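Local coordinates for ferric-siderophore receptor protein (Streptomyces coelicolor, PDB 2X4L) that probably captures a ferric siderophore outside the cell membrane and delivers it to an ABC importer for iron uptake, at residues D266-T271 / R296-I301; A50-A55 / G70-K75; I145-R150 / L218-E223. All blocks are in the same frame, centred on the assembly; numbering follows the deposited sequence.

Contact 1: D266-T271 / R296-I301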
loop_
_atom_site.group_PDB
_atom_site.type_symbol
_atom_site.label_atom_id
_atom_site.label_comp_id
_atom_site.label_asym_id
_atom_site.label_seq_id
_atom_site.Cartn_x
_atom_site.Cartn_y
_atom_site.Cartn_z
ATOM N N ASP A 266 0.621 7.878 -7.229
ATOM C CA ASP A 266 -0.059 7.531 -5.991
ATOM C C ASP A 266 -1.587 7.585 -6.207
ATOM O O ASP A 266 -2.148 8.614 -6.666
ATOM C CB ASP A 266 0.350 8.600 -4.964
ATOM C CG ASP A 266 0.046 8.238 -3.507
ATOM O OD1 ASP A 266 -0.813 7.431 -3.205
ATOM O OD2 ASP A 266 0.743 8.905 -2.706
ATOM N N ASP A 267 -2.232 6.516 -5.777
ATOM C CA ASP A 267 -3.657 6.355 -5.914
ATOM C C ASP A 267 -4.494 6.692 -4.663
ATOM O O ASP A 267 -5.755 6.563 -4.700
ATOM C CB ASP A 267 -3.938 4.933 -6.343
ATOM C CG ASP A 267 -3.472 3.887 -5.350
ATOM O OD1 ASP A 267 -2.907 4.170 -4.314
ATOM O OD2 ASP A 267 -3.802 2.656 -5.672
ATOM N N ARG A 268 -3.849 7.154 -3.587
ATOM C CA ARG A 268 -4.616 7.235 -2.336
ATOM C C ARG A 268 -5.502 8.441 -2.183
ATOM O O ARG A 268 -5.284 9.456 -2.867
ATOM C CB ARG A 268 -3.583 7.173 -1.179
ATOM C CG ARG A 268 -2.919 5.775 -1.083
ATOM C CD ARG A 268 -1.808 5.745 -0.039
ATOM N NE ARG A 268 -0.757 6.725 -0.403
ATOM C CZ ARG A 268 -0.067 7.373 0.485
ATOM N NH1 ARG A 268 -0.123 7.040 1.803
ATOM N NH2 ARG A 268 0.729 8.339 0.040
ATOM N N ALA A 269 -6.451 8.361 -1.238
ATOM C CA ALA A 269 -7.445 9.412 -1.003
ATOM C C ALA A 269 -6.914 10.798 -0.768
ATOM O O ALA A 269 -7.596 11.780 -1.110
ATOM C CB ALA A 269 -8.319 8.974 0.231
ATOM N N SER A 270 -5.786 10.887 -0.175
ATOM C CA SER A 270 -5.306 12.227 0.176
ATOM C C SER A 270 -4.558 12.922 -1.001
ATOM O O SER A 270 -4.016 14.016 -0.791
ATOM C CB SER A 270 -4.333 12.029 1.356
ATOM O OG SER A 270 -3.425 10.870 1.125
ATOM N N THR A 271 -4.446 12.252 -2.125
ATOM C CA THR A 271 -3.563 12.710 -3.184
ATOM C C THR A 271 -4.364 13.009 -4.473
ATOM O O THR A 271 -5.445 12.471 -4.690
ATOM C CB THR A 271 -2.499 11.628 -3.528
ATOM O OG1 THR A 271 -3.090 10.547 -4.244
ATOM C CG2 THR A 271 -1.904 11.060 -2.245
ATOM N N ARG A 296 0.132 3.938 -9.057
ATOM C CA ARG A 296 0.952 3.272 -8.116
ATOM C C ARG A 296 0.129 3.141 -6.814
ATOM O O ARG A 296 -0.538 4.131 -6.467
ATOM C CB ARG A 296 2.185 4.120 -7.745
ATOM C CG ARG A 296 3.062 3.413 -6.656
ATOM C CD ARG A 296 4.232 4.298 -6.139
ATOM N NE ARG A 296 4.825 3.585 -5.032
ATOM C CZ ARG A 296 5.485 4.191 -4.046
ATOM N NH1 ARG A 296 5.624 5.551 -4.016
ATOM N NH2 ARG A 296 5.882 3.429 -2.998
ATOM N N SER A 297 0.267 2.010 -6.094
ATOM C CA SER A 297 -0.327 1.908 -4.752
ATOM C C SER A 297 0.796 1.937 -3.715
ATOM O O SER A 297 1.412 0.890 -3.432
ATOM C CB SER A 297 -1.111 0.591 -4.666
ATOM O OG SER A 297 -2.222 0.632 -5.518
ATOM N N PRO A 298 1.128 3.128 -3.150
ATOM C CA PRO A 298 2.244 3.144 -2.193
ATOM C C PRO A 298 1.895 2.398 -0.905
ATOM O O PRO A 298 2.771 2.106 -0.143
ATOM C CB PRO A 298 2.482 4.653 -1.897
ATOM C CG PRO A 298 1.808 5.314 -3.106
ATOM C CD PRO A 298 0.557 4.462 -3.373
ATOM N N GLU A 299 0.603 2.110 -0.696
ATOM C CA GLU A 299 0.173 1.204 0.421
ATOM C C GLU A 299 -0.487 -0.014 -0.223
ATOM O O GLU A 299 -1.735 -0.112 -0.268
ATOM C CB GLU A 299 -0.835 1.886 1.315
ATOM C CG GLU A 299 -0.154 3.074 2.062
ATOM C CD GLU A 299 -1.049 3.655 3.122
ATOM O OE1 GLU A 299 -1.631 2.899 3.927
ATOM O OE2 GLU A 299 -1.218 4.911 3.127
ATOM N N PRO A 300 0.273 -0.953 -0.769
ATOM C CA PRO A 300 -0.351 -2.177 -1.306
ATOM C C PRO A 300 -1.224 -2.795 -0.233
ATOM O O PRO A 300 -0.919 -2.753 0.984
ATOM C CB PRO A 300 0.858 -3.108 -1.585
ATOM C CG PRO A 300 1.970 -2.089 -1.898
ATOM C CD PRO A 300 1.765 -0.977 -0.883
ATOM N N ILE A 301 -2.343 -3.367 -0.690
ATOM C CA ILE A 301 -3.168 -4.236 0.156
ATOM C C ILE A 301 -2.451 -5.562 0.109
ATOM O O ILE A 301 -2.222 -6.165 -0.948
ATOM C CB ILE A 301 -4.565 -4.371 -0.440
ATOM C CG1 ILE A 301 -5.298 -3.010 -0.457
ATOM C CG2 ILE A 301 -5.325 -5.464 0.282
ATOM C CD1 ILE A 301 -6.546 -3.016 -1.421
HETATM O O HOH W 1 -1.994 2.672 -2.099
#

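Contact 2: A50-A55 / G70-K75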
loop_
_atom_site.group_PDB
_atom_site.type_symbol
_atom_site.label_atom_id
_atom_site.label_comp_id
_atom_site.label_asym_id
_atom_site.label_seq_id
_atom_site.Cartn_x
_atom_site.Cartn_y
_atom_site.Cartn_z
ATOM N N ALA A 50 -9.059 -3.428 12.173
ATOM C CA ALA A 50 -7.839 -3.260 11.377
ATOM C C ALA A 50 -7.806 -1.960 10.580
ATOM O O ALA A 50 -8.867 -1.448 10.165
ATOM C CB ALA A 50 -7.737 -4.456 10.391
ATOM N N PHE A 51 -6.620 -1.489 10.256
ATOM C CA PHE A 51 -6.474 -0.438 9.286
ATOM C C PHE A 51 -7.207 -0.942 8.012
ATOM O O PHE A 51 -7.120 -2.121 7.670
ATOM C CB PHE A 51 -4.980 -0.235 9.004
ATOM C CG PHE A 51 -4.749 0.766 7.904
ATOM C CD1 PHE A 51 -5.059 2.099 8.131
ATOM C CD2 PHE A 51 -4.170 0.379 6.706
ATOM C CE1 PHE A 51 -4.902 3.040 7.127
ATOM C CE2 PHE A 51 -4.006 1.331 5.692
ATOM C CZ PHE A 51 -4.365 2.683 5.901
ATOM N N THR A 52 -7.890 0.007 7.334
ATOM C CA THR A 52 -8.706 -0.422 6.204
ATOM C C THR A 52 -7.913 -1.331 5.242
ATOM O O THR A 52 -8.434 -2.336 4.784
ATOM C CB THR A 52 -9.232 0.782 5.496
ATOM O OG1 THR A 52 -10.030 1.470 6.474
ATOM C CG2 THR A 52 -10.137 0.343 4.304
ATOM N N GLY A 53 -6.670 -0.943 4.880
ATOM C CA GLY A 53 -5.910 -1.740 3.881
ATOM C C GLY A 53 -5.584 -3.127 4.397
ATOM O O GLY A 53 -5.432 -4.058 3.561
ATOM N N VAL A 54 -5.391 -3.271 5.692
ATOM C CA VAL A 54 -5.154 -4.595 6.294
ATOM C C VAL A 54 -6.446 -5.411 6.318
ATOM O O VAL A 54 -6.506 -6.597 5.906
ATOM C CB VAL A 54 -4.568 -4.451 7.716
ATOM C CG1 VAL A 54 -4.531 -5.833 8.435
ATOM C CG2 VAL A 54 -3.153 -3.865 7.587
ATOM N N ALA A 55 -7.582 -4.757 6.661
ATOM C CA ALA A 55 -8.899 -5.484 6.551
ATOM C C ALA A 55 -9.125 -5.939 5.113
ATOM O O ALA A 55 -9.651 -7.055 4.895
ATOM C CB ALA A 55 -10.019 -4.527 6.960
ATOM N N GLY A 70 -9.296 4.202 8.489
ATOM C CA GLY A 70 -8.462 4.580 7.332
ATOM C C GLY A 70 -9.400 5.013 6.230
ATOM O O GLY A 70 -10.605 5.028 6.360
ATOM N N PRO A 71 -8.797 5.406 5.098
ATOM C CA PRO A 71 -9.618 5.750 3.943
ATOM C C PRO A 71 -10.455 4.554 3.554
ATOM O O PRO A 71 -9.923 3.539 3.145
ATOM C CB PRO A 71 -8.554 6.080 2.847
ATOM C CG PRO A 71 -7.332 6.390 3.603
ATOM C CD PRO A 71 -7.348 5.424 4.801
ATOM N N THR A 72 -11.803 4.679 3.676
ATOM C CA THR A 72 -12.687 3.527 3.519
ATOM C C THR A 72 -13.733 3.718 2.444
ATOM O O THR A 72 -13.974 2.802 1.660
ATOM C CB THR A 72 -13.328 3.170 4.860
ATOM O OG1 THR A 72 -12.292 2.954 5.845
ATOM C CG2 THR A 72 -14.073 1.789 4.679
ATOM N N THR A 73 -14.395 4.918 2.461
ATOM C CA THR A 73 -15.317 5.224 1.374
ATOM C C THR A 73 -14.943 6.567 0.791
ATOM O O THR A 73 -14.267 7.410 1.422
ATOM C CB THR A 73 -16.759 5.301 1.806
ATOM O OG1 THR A 73 -16.911 6.315 2.831
ATOM C CG2 THR A 73 -17.247 3.931 2.293
ATOM N N THR A 74 -15.345 6.743 -0.439
ATOM C CA THR A 74 -15.201 8.024 -1.138
ATOM C C THR A 74 -16.435 8.873 -0.868
ATOM O O THR A 74 -17.474 8.440 -0.284
ATOM C CB THR A 74 -15.045 7.800 -2.648
ATOM O OG1 THR A 74 -16.367 7.507 -3.133
ATOM C CG2 THR A 74 -14.021 6.711 -2.954
ATOM N N LYS A 75 -16.405 10.110 -1.347
ATOM C CA LYS A 75 -17.554 11.000 -1.157
ATOM C C LYS A 75 -18.843 10.589 -1.857
ATOM O O LYS A 75 -19.973 11.057 -1.509
ATOM C CB LYS A 75 -17.174 12.412 -1.559
ATOM C CG LYS A 75 -15.973 12.846 -0.692
ATOM C CD LYS A 75 -16.076 14.300 -0.483
ATOM C CE LYS A 75 -14.732 14.979 -0.519
ATOM N NZ LYS A 75 -15.253 16.341 -0.686
#

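Contact 3: I145-R150 / L218-E223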
loop_
_atom_site.group_PDB
_atom_site.type_symbol
_atom_site.label_atom_id
_atom_site.label_comp_id
_atom_site.label_asym_id
_atom_site.label_seq_id
_atom_site.Cartn_x
_atom_site.Cartn_y
_atom_site.Cartn_z
ATOM N N ILE A 145 2.343 -5.321 10.941
ATOM C CA ILE A 145 3.017 -5.894 9.820
ATOM C C ILE A 145 3.853 -4.834 9.147
ATOM O O ILE A 145 3.368 -3.768 8.786
ATOM C CB ILE A 145 2.088 -6.520 8.823
ATOM C CG1 ILE A 145 1.188 -7.626 9.491
ATOM C CG2 ILE A 145 2.881 -7.146 7.627
ATOM C CD1 ILE A 145 2.030 -8.802 10.076
ATOM N N SER A 146 5.159 -5.048 9.106
ATOM C CA SER A 146 6.074 -4.013 8.587
ATOM C C SER A 146 6.128 -3.941 7.074
ATOM O O SER A 146 6.227 -4.917 6.361
ATOM C CB SER A 146 7.521 -4.202 9.099
ATOM O OG SER A 146 8.309 -3.094 8.557
ATOM N N VAL A 147 5.956 -2.704 6.621
ATOM C CA VAL A 147 6.111 -2.349 5.208
ATOM C C VAL A 147 7.210 -1.252 5.061
ATOM O O VAL A 147 7.056 -0.307 4.205
ATOM C CB VAL A 147 4.782 -1.903 4.564
ATOM C CG1 VAL A 147 3.811 -3.053 4.509
ATOM C CG2 VAL A 147 4.143 -0.727 5.350
ATOM N N PHE A 148 8.250 -1.400 5.862
ATOM C CA PHE A 148 9.429 -0.476 5.868
ATOM C C PHE A 148 10.676 -1.196 5.344
ATOM O O PHE A 148 11.073 -2.187 5.947
ATOM C CB PHE A 148 9.708 0.040 7.314
ATOM C CG PHE A 148 10.874 1.004 7.398
ATOM C CD1 PHE A 148 11.016 2.159 6.581
ATOM C CD2 PHE A 148 11.856 0.757 8.337
ATOM C CE1 PHE A 148 12.124 2.986 6.721
ATOM C CE2 PHE A 148 12.956 1.557 8.451
ATOM C CZ PHE A 148 13.114 2.665 7.657
ATOM N N ASP A 149 11.299 -0.670 4.279
ATOM C CA ASP A 149 12.736 -1.022 4.056
ATOM C C ASP A 149 12.860 -2.523 3.830
ATOM O O ASP A 149 13.731 -3.235 4.410
ATOM C CB ASP A 149 13.618 -0.532 5.221
ATOM C CG ASP A 149 15.084 -0.379 4.820
ATOM O OD1 ASP A 149 15.459 -0.422 3.648
ATOM O OD2 ASP A 149 15.912 -0.255 5.788
ATOM N N ARG A 150 12.006 -3.035 2.957
ATOM C CA ARG A 150 12.034 -4.447 2.564
ATOM C C ARG A 150 11.230 -4.618 1.268
ATOM O O ARG A 150 10.521 -3.694 0.874
ATOM C CB ARG A 150 11.450 -5.349 3.645
ATOM C CG ARG A 150 9.960 -5.044 3.915
ATOM C CD ARG A 150 9.438 -5.601 5.289
ATOM N NE ARG A 150 10.215 -5.064 6.376
ATOM C CZ ARG A 150 10.308 -5.701 7.562
ATOM N NH1 ARG A 150 9.693 -6.859 7.768
ATOM N NH2 ARG A 150 11.047 -5.165 8.543
ATOM N N LEU A 218 13.058 1.965 0.567
ATOM C CA LEU A 218 12.137 2.223 1.668
ATOM C C LEU A 218 10.704 1.765 1.397
ATOM O O LEU A 218 9.956 1.477 2.332
ATOM C CB LEU A 218 12.147 3.710 2.032
ATOM C CG LEU A 218 13.427 4.241 2.683
ATOM C CD1 LEU A 218 13.138 5.494 3.494
ATOM C CD2 LEU A 218 14.071 3.171 3.552
ATOM N N SER A 219 10.302 1.740 0.132
ATOM C CA SER A 219 8.939 1.344 -0.216
ATOM C C SER A 219 8.908 -0.135 -0.571
ATOM O O SER A 219 9.811 -0.627 -1.248
ATOM C CB SER A 219 8.418 2.179 -1.386
ATOM O OG SER A 219 8.224 3.530 -1.003
ATOM N N VAL A 220 7.884 -0.854 -0.117
ATOM C CA VAL A 220 7.858 -2.327 -0.392
ATOM C C VAL A 220 7.608 -2.635 -1.839
ATOM O O VAL A 220 8.150 -3.611 -2.406
ATOM C CB VAL A 220 6.892 -3.094 0.567
ATOM C CG1 VAL A 220 7.502 -2.937 1.979
ATOM C CG2 VAL A 220 5.498 -2.609 0.446
ATOM N N ASP A 221 6.724 -1.871 -2.472
ATOM C CA ASP A 221 6.416 -2.094 -3.894
ATOM C C ASP A 221 7.614 -1.767 -4.754
ATOM O O ASP A 221 8.044 -2.597 -5.589
ATOM C CB ASP A 221 5.118 -1.410 -4.343
ATOM C CG ASP A 221 5.175 0.111 -4.194
ATOM O OD1 ASP A 221 5.838 0.613 -3.243
ATOM O OD2 ASP A 221 4.524 0.751 -5.057
ATOM N N LEU A 222 8.129 -0.550 -4.603
ATOM C CA LEU A 222 9.226 -0.106 -5.462
ATOM C C LEU A 222 10.459 -0.939 -5.286
ATOM O O LEU A 222 11.148 -1.192 -6.245
ATOM C CB LEU A 222 9.511 1.392 -5.293
ATOM C CG LEU A 222 8.313 2.292 -5.444
ATOM C CD1 LEU A 222 8.790 3.770 -5.274
ATOM C CD2 LEU A 222 7.631 2.079 -6.811
ATOM N N GLU A 223 10.783 -1.367 -4.037
ATOM C CA GLU A 223 11.995 -2.175 -3.835
ATOM C C GLU A 223 11.819 -3.481 -4.575
ATOM O O GLU A 223 12.808 -4.001 -5.192
ATOM C CB GLU A 223 12.234 -2.454 -2.322
ATOM C CG GLU A 223 12.858 -1.267 -1.626
ATOM C CD GLU A 223 13.496 -1.692 -0.331
ATOM O OE1 GLU A 223 13.780 -2.953 -0.153
ATOM O OE2 GLU A 223 13.756 -0.783 0.536
HETATM O O HOH W 2 6.172 0.547 1.796
HETATM O O HOH W 3 15.615 -3.218 1.897
#

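Contact 1: D266-T271 / R296-I301
Arg268 starts out with CG anti to its carbonyl carbon (chi1 -69°), and a bend at chi3 (-60°) sets NE where its N-H can reach Asp266, leaving NH1 for Glu299. The guanidinium therefore serves two carboxylates. Asp266 is gripped side-on: NE bonds to OD1, and NH2 of Arg268 to OD2 of Asp266 at 2.8 Å, both through syn lone pairs and within the guanidinium plane. NH1 of Arg268 donates to the anti lone pair of Glu299 OE2 at 2.7 Å, close to its own plane, with the two flat groups turned 63° apart. The cation between two acids would be expected to keep both ionised. Asp266 OD1 also takes the backbone N of Arg268 at 3.1 Å, from above the carboxylate plane, which makes an Asx turn.

This sits where the parallel strands 262-266 and 293-296 of the C-terminal lobe run out into loops, in a fold that matches the two-lobed solute-binding proteins. At the last strand pairing Asp267 N makes a weak bond to Arg296 O, 3.0 Å. Just beyond, Ser297 OG donates to Asp267 OD2 at 2.6 Å, and a water links Asp267 OD1 to Glu299 N. Pro298 fills the middle, its CD lying 3.3 Å from Asp266 OD1 and its CB set over one face of the Arg268 guanidinium. The same CB lies 3.7 Å above the centre of the Arg296 guanidinium. Ser205 OG bonds Asp266 OD2, Asp221 forms a salt bridge with Arg296, and Trp126 NE1 bonds Glu299 OE1.

Contact 2: A50-A55 / G70-K75
Thr52 and Thr72 meet through their hydroxyls at the mouth of a beta-alpha-beta unit of the N-terminal lobe: strand 48-51, helix 52-60 and strand 67-69, which lies beside the first strand in a parallel sheet. The segment 50-55 is the turn from strand to helix, with Phe51 at the N-cap position and Thr52 in the first turn; the segment 70-75 is the loop leaving the second strand.

The strand-end half is tight and buried. Thr52 OG1, anti to its carbonyl carbon (chi1 -61°), donates to Thr72 OG1 at 2.8 Å. Thr72 OG1 in turn donates to Gly70 O at 2.7 Å, from above the carbonyl plane. The two hydroxyls thus form a short chain of hydrogen bonds from the start of the helix to the backbone of the loop. Beside them the Phe51 ring brings CE1 to 3.9 Å from Gly70 CA and 4.1 Å from Pro71 CD, meeting both obliquely. Gly70 has no CB to stand in the way of that ring, and its backbone, with phi 137° and psi 179°, takes a conformation essentially reserved for glycine. Asn96 OD1 accepts from Thr72 N and fixes the start of the loop, while Trp126 packs edge-to-face with the Phe51 ring.

Further on the character changes. From Thr73 the chain heads away from the helix, and the residues become partly exposed, ending with Lys75 at the surface; none of them touches 50-55. Back in the buried half, Pro71 O lies 3.4 Å from the methyl CG2 of Thr52 and has no hydrogen-bond partner anywhere in the model.

Contact 3: I145-R150 / L218-E223
Asp149 and Leu218 supply the direct hydrogen bond here: Asp149 N donates to Leu218 O at 3.2 Å, nearly straight at 173° but from above the carbonyl plane. A water adds a second polar link, giving a proton to Val147 O and accepting from Val220 N at 2.9 Å. Val220 also points its CA hydrogen at Arg150 O, a short C-H...O contact.

Apolar contacts flank these. Leu218 CD2 lies 3.7 Å from Phe148 CE1, the two side chains pointing the same way, while Val220 CG1 meets Val147 CB and, at 3.8 Å, the methylene CG of Arg150. That CG stands between the backbone N and carbonyl carbon (chi1 63°), alongside the valine.

The charges are less comfortable. Asp149 OD1 and Glu223 OE2 come within 3.6 Å, a repulsion probably eased by Leu218 N, which bonds the anti lone pair of Glu223 OE2.

Strand 142-146 is an edge strand of the N-terminal lobe's sheet, and helix 220-227 belongs to the C-terminal lobe, so this contact joins the two lobes. Behind it Val147 and Arg150 rest on Pro155 of helix 153-165, and Val147 pairs with Thr118 of strand 113-118.

How the contacts relate
Contact 2 lies wholly in the N-terminal lobe and contact 1 in the C-terminal lobe, while contact 3 spans the two. Contact 2 is the buried one, held by hydroxyls and ring packing; contacts 1 and 3 are only partly buried, the former dominated by opposite charges, the latter by backbone, water and apolar links. Contact 1 touches both others: Glu299 OE1 packs against Phe51 CE2 at 3.3 Å, and Arg296 CZ against Leu222 CD1 at 3.6 Å. Contacts 2 and 3 stay about 6 Å apart at their nearest atoms, yet both reach the same parallel sheet. Through Glu299 against Phe51, contact 1 also reaches across to the N-terminal lobe, probably beside the siderophore cleft.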